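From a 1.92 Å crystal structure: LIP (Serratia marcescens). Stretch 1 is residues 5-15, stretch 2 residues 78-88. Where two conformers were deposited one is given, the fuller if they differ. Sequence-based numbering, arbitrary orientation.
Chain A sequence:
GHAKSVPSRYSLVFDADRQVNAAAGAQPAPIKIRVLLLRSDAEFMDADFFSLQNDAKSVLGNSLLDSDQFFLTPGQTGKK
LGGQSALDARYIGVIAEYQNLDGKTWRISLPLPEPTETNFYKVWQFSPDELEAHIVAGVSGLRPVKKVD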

# COMPACT_ATOMS: atom_id res chain seq x y z
N SER A 5 7.17 9.02 12.11
CA SER A 5 7.54 10.12 13.06
C SER A 5 8.58 11.08 12.48
O SER A 5 8.48 12.30 12.66
CB SER A 5 8.03 9.54 14.39
OG SER A 5 8.06 10.54 15.40
N VAL A 6 9.58 10.53 11.78
CA VAL A 6 10.59 11.34 11.07
C VAL A 6 10.90 10.75 9.67
O VAL A 6 11.78 9.90 9.54
CB VAL A 6 11.88 11.55 11.93
CG1 VAL A 6 12.57 10.23 12.27
CG2 VAL A 6 12.84 12.53 11.27
N PRO A 7 10.15 11.17 8.62
CA PRO A 7 9.01 12.11 8.59
C PRO A 7 7.74 11.49 9.19
O PRO A 7 7.65 10.27 9.33
CB PRO A 7 8.84 12.41 7.10
CG PRO A 7 10.02 11.81 6.41
CD PRO A 7 10.43 10.66 7.27
N SER A 8 6.78 12.33 9.56
CA SER A 8 5.68 11.90 10.43
C SER A 8 4.48 11.29 9.71
O SER A 8 3.65 10.59 10.32
CB SER A 8 5.18 13.07 11.28
OG SER A 8 4.57 14.06 10.47
N ARG A 9 4.35 11.62 8.44
CA ARG A 9 3.22 11.08 7.67
C ARG A 9 3.59 10.59 6.28
O ARG A 9 4.71 10.82 5.79
CB ARG A 9 2.00 12.01 7.67
CG ARG A 9 2.20 13.49 7.38
CD ARG A 9 0.90 14.27 7.67
NE ARG A 9 -0.28 13.77 6.92
CZ ARG A 9 -1.29 13.05 7.44
NH1 ARG A 9 -1.33 12.75 8.73
NH2 ARG A 9 -2.27 12.65 6.66
N TYR A 10 2.66 9.84 5.67
CA TYR A 10 2.90 9.26 4.34
C TYR A 10 1.66 9.44 3.49
O TYR A 10 0.55 9.64 4.02
CB TYR A 10 3.25 7.76 4.44
CG TYR A 10 2.09 6.93 4.98
CD1 TYR A 10 1.94 6.76 6.34
CD2 TYR A 10 1.13 6.36 4.12
CE1 TYR A 10 0.87 6.06 6.87
CE2 TYR A 10 0.04 5.65 4.64
CZ TYR A 10 -0.07 5.50 6.03
OH TYR A 10 -1.08 4.79 6.64
N SER A 11 1.83 9.35 2.18
CA SER A 11 0.67 9.17 1.31
C SER A 11 1.01 8.46 0.02
O SER A 11 2.17 8.49 -0.46
CB SER A 11 -0.04 10.49 1.04
OG SER A 11 0.65 11.22 0.07
N LEU A 12 -0.01 7.80 -0.52
CA LEU A 12 0.09 7.04 -1.76
C LEU A 12 -0.92 7.59 -2.71
O LEU A 12 -2.10 7.80 -2.34
CB LEU A 12 -0.22 5.56 -1.49
CG LEU A 12 0.69 4.82 -0.51
CD1 LEU A 12 0.31 3.35 -0.34
CD2 LEU A 12 2.12 4.90 -1.00
N VAL A 13 -0.51 7.80 -3.96
CA VAL A 13 -1.43 8.29 -4.95
C VAL A 13 -1.66 7.17 -5.97
O VAL A 13 -0.70 6.64 -6.53
CB VAL A 13 -0.86 9.49 -5.71
CG1 VAL A 13 -1.95 10.08 -6.59
CG2 VAL A 13 -0.33 10.55 -4.76
N PHE A 14 -2.92 6.83 -6.23
CA PHE A 14 -3.26 5.62 -7.01
C PHE A 14 -3.88 6.01 -8.34
O PHE A 14 -4.71 6.93 -8.41
CB PHE A 14 -4.22 4.68 -6.23
CG PHE A 14 -3.58 3.96 -5.10
CD1 PHE A 14 -3.45 4.56 -3.83
CD2 PHE A 14 -3.08 2.67 -5.28
CE1 PHE A 14 -2.84 3.90 -2.79
CE2 PHE A 14 -2.47 2.00 -4.23
CZ PHE A 14 -2.36 2.60 -2.98
N ASP A 15 -3.39 5.34 -9.38
CA ASP A 15 -4.02 5.27 -10.70
C ASP A 15 -4.44 3.81 -10.92
O ASP A 15 -3.72 2.89 -10.51
CB ASP A 15 -3.00 5.63 -11.81
CG ASP A 15 -2.66 7.11 -11.88
OD1 ASP A 15 -3.10 7.90 -11.01
OD2 ASP A 15 -1.95 7.50 -12.84
N GLY A 78 -4.94 9.57 -9.79
CA GLY A 78 -4.62 10.53 -8.72
C GLY A 78 -5.40 10.43 -7.43
O GLY A 78 -5.58 11.43 -6.72
N LYS A 79 -5.86 9.23 -7.11
CA LYS A 79 -6.63 9.06 -5.90
C LYS A 79 -5.64 8.88 -4.76
O LYS A 79 -4.79 7.97 -4.83
CB LYS A 79 -7.56 7.85 -6.03
CG LYS A 79 -8.31 7.50 -4.75
CD LYS A 79 -9.45 6.56 -5.03
CE LYS A 79 -10.77 7.22 -4.65
NZ LYS A 79 -11.95 6.43 -5.07
N LYS A 80 -5.76 9.73 -3.73
CA LYS A 80 -4.76 9.81 -2.67
C LYS A 80 -5.27 9.24 -1.35
O LYS A 80 -6.38 9.57 -0.89
CB LYS A 80 -4.30 11.28 -2.46
CG LYS A 80 -3.23 11.42 -1.38
CD LYS A 80 -2.62 12.81 -1.33
CE LYS A 80 -1.78 13.13 -2.58
NZ LYS A 80 -1.21 14.52 -2.47
N LEU A 81 -4.46 8.41 -0.73
CA LEU A 81 -4.74 7.97 0.61
C LEU A 81 -3.47 8.12 1.42
O LEU A 81 -2.40 7.69 1.00
CB LEU A 81 -5.20 6.50 0.63
CG LEU A 81 -5.75 5.99 1.98
CD1 LEU A 81 -7.14 6.56 2.24
CD2 LEU A 81 -5.77 4.47 2.03
N GLY A 82 -3.58 8.74 2.59
CA GLY A 82 -2.43 8.89 3.46
C GLY A 82 -2.80 8.81 4.92
O GLY A 82 -3.99 8.75 5.27
N GLY A 83 -1.78 8.81 5.78
CA GLY A 83 -2.02 8.78 7.21
C GLY A 83 -0.74 9.13 7.94
O GLY A 83 0.26 9.49 7.31
N GLN A 84 -0.77 9.00 9.26
CA GLN A 84 0.39 9.26 10.10
C GLN A 84 1.18 8.01 10.19
O GLN A 84 0.63 6.90 10.27
CB GLN A 84 -0.04 9.68 11.52
CG GLN A 84 -0.66 11.05 11.58
CD GLN A 84 -0.93 11.50 13.00
OE1 GLN A 84 -0.79 12.68 13.31
NE2 GLN A 84 -1.32 10.58 13.86
N SER A 85 2.49 8.18 10.14
CA SER A 85 3.38 7.06 10.30
C SER A 85 3.54 6.83 11.80
O SER A 85 2.79 7.37 12.59
CB SER A 85 4.71 7.31 9.58
OG SER A 85 5.53 6.15 9.65
N ALA A 86 4.48 5.99 12.19
CA ALA A 86 4.73 5.79 13.61
C ALA A 86 6.21 5.55 13.74
O ALA A 86 6.88 5.27 12.75
CB ALA A 86 3.93 4.62 14.15
N LEU A 87 6.73 5.68 14.96
CA LEU A 87 8.16 5.64 15.16
C LEU A 87 8.73 4.33 14.63
O LEU A 87 9.72 4.33 13.89
CB LEU A 87 8.52 5.82 16.64
CG LEU A 87 9.90 6.44 16.94
CD1 LEU A 87 11.08 5.58 16.48
CD2 LEU A 87 10.02 7.85 16.38
N ASP A 88 8.07 3.23 14.99
CA ASP A 88 8.55 1.90 14.63
C ASP A 88 7.94 1.34 13.35
O ASP A 88 8.03 0.15 13.08
CB ASP A 88 8.37 0.91 15.78
CG ASP A 88 7.10 1.13 16.56
OD1 ASP A 88 6.19 1.83 16.07
OD2 ASP A 88 7.04 0.61 17.69
O HOH W 1 3.97 10.63 13.04
O HOH W 2 -1.63 5.53 9.10
O HOH W 3 0.40 14.02 -0.35

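Most of the hydrogen bonds here are backbone to backbone, and they make an antiparallel ladder between strand 9-15 and strand 79-84, whose directions differ by 155°. Three residue pairs bond in both directions. Phe14 N reaches Lys79 O at 2.6 Å, answered by Lys79 N to Phe14 O at 2.9 Å; Leu12 N to Leu81 O is 2.8 Å, with Leu81 N to Leu12 O at 2.9 Å; Tyr10 N to Gly83 O is 2.9 Å, and Gly83 N to Tyr10 O 3.0 Å. Between these rungs lie the non-hydrogen-bonded pairs, where CA-H groups approach carbonyls, as from Val13 CA to Lys79 O at 3.4 Å.

Two further bonds extend the ladder beyond its last rungs. Ser85 N donates to Ser8 O at 2.7 Å, and Gly78 N donates to the carboxylate of Asp15, OD1, at 2.8 Å, a side chain serving where the regular pairing stops. Water also bridges the strands: one molecule accepts from Tyr10 OH (2.6 Å) and donates to Gln84 O (2.9 Å), while another joins the side chains of Ser11 and Lys80, at OG (2.8 Å) and NZ (2.7 Å).

Glycine gives the sheet its closest fit. Ser11 and Gly82 bring their CA atoms to 3.8 Å, and a CB on Gly82 would clash with Tyr10 O and Ser11 CB. Beside it, the bare backbone of Gly83 lies over one face of the Tyr10 ring, its N above the aromatic carbons; a CB there would sit tight against Tyr10 OH.

Packing alternates by face. Tyr10, Leu12, Phe14, Lys79 and Leu81 share one; Ser11, Val13 and Lys80 share the other, where Val13 CG2 meets the aliphatic Lys80 CE at 3.7 Å and leaves the charged amine free for water. At the margin, Arg9 NH1 lies 3.4 Å from Gln84 CG.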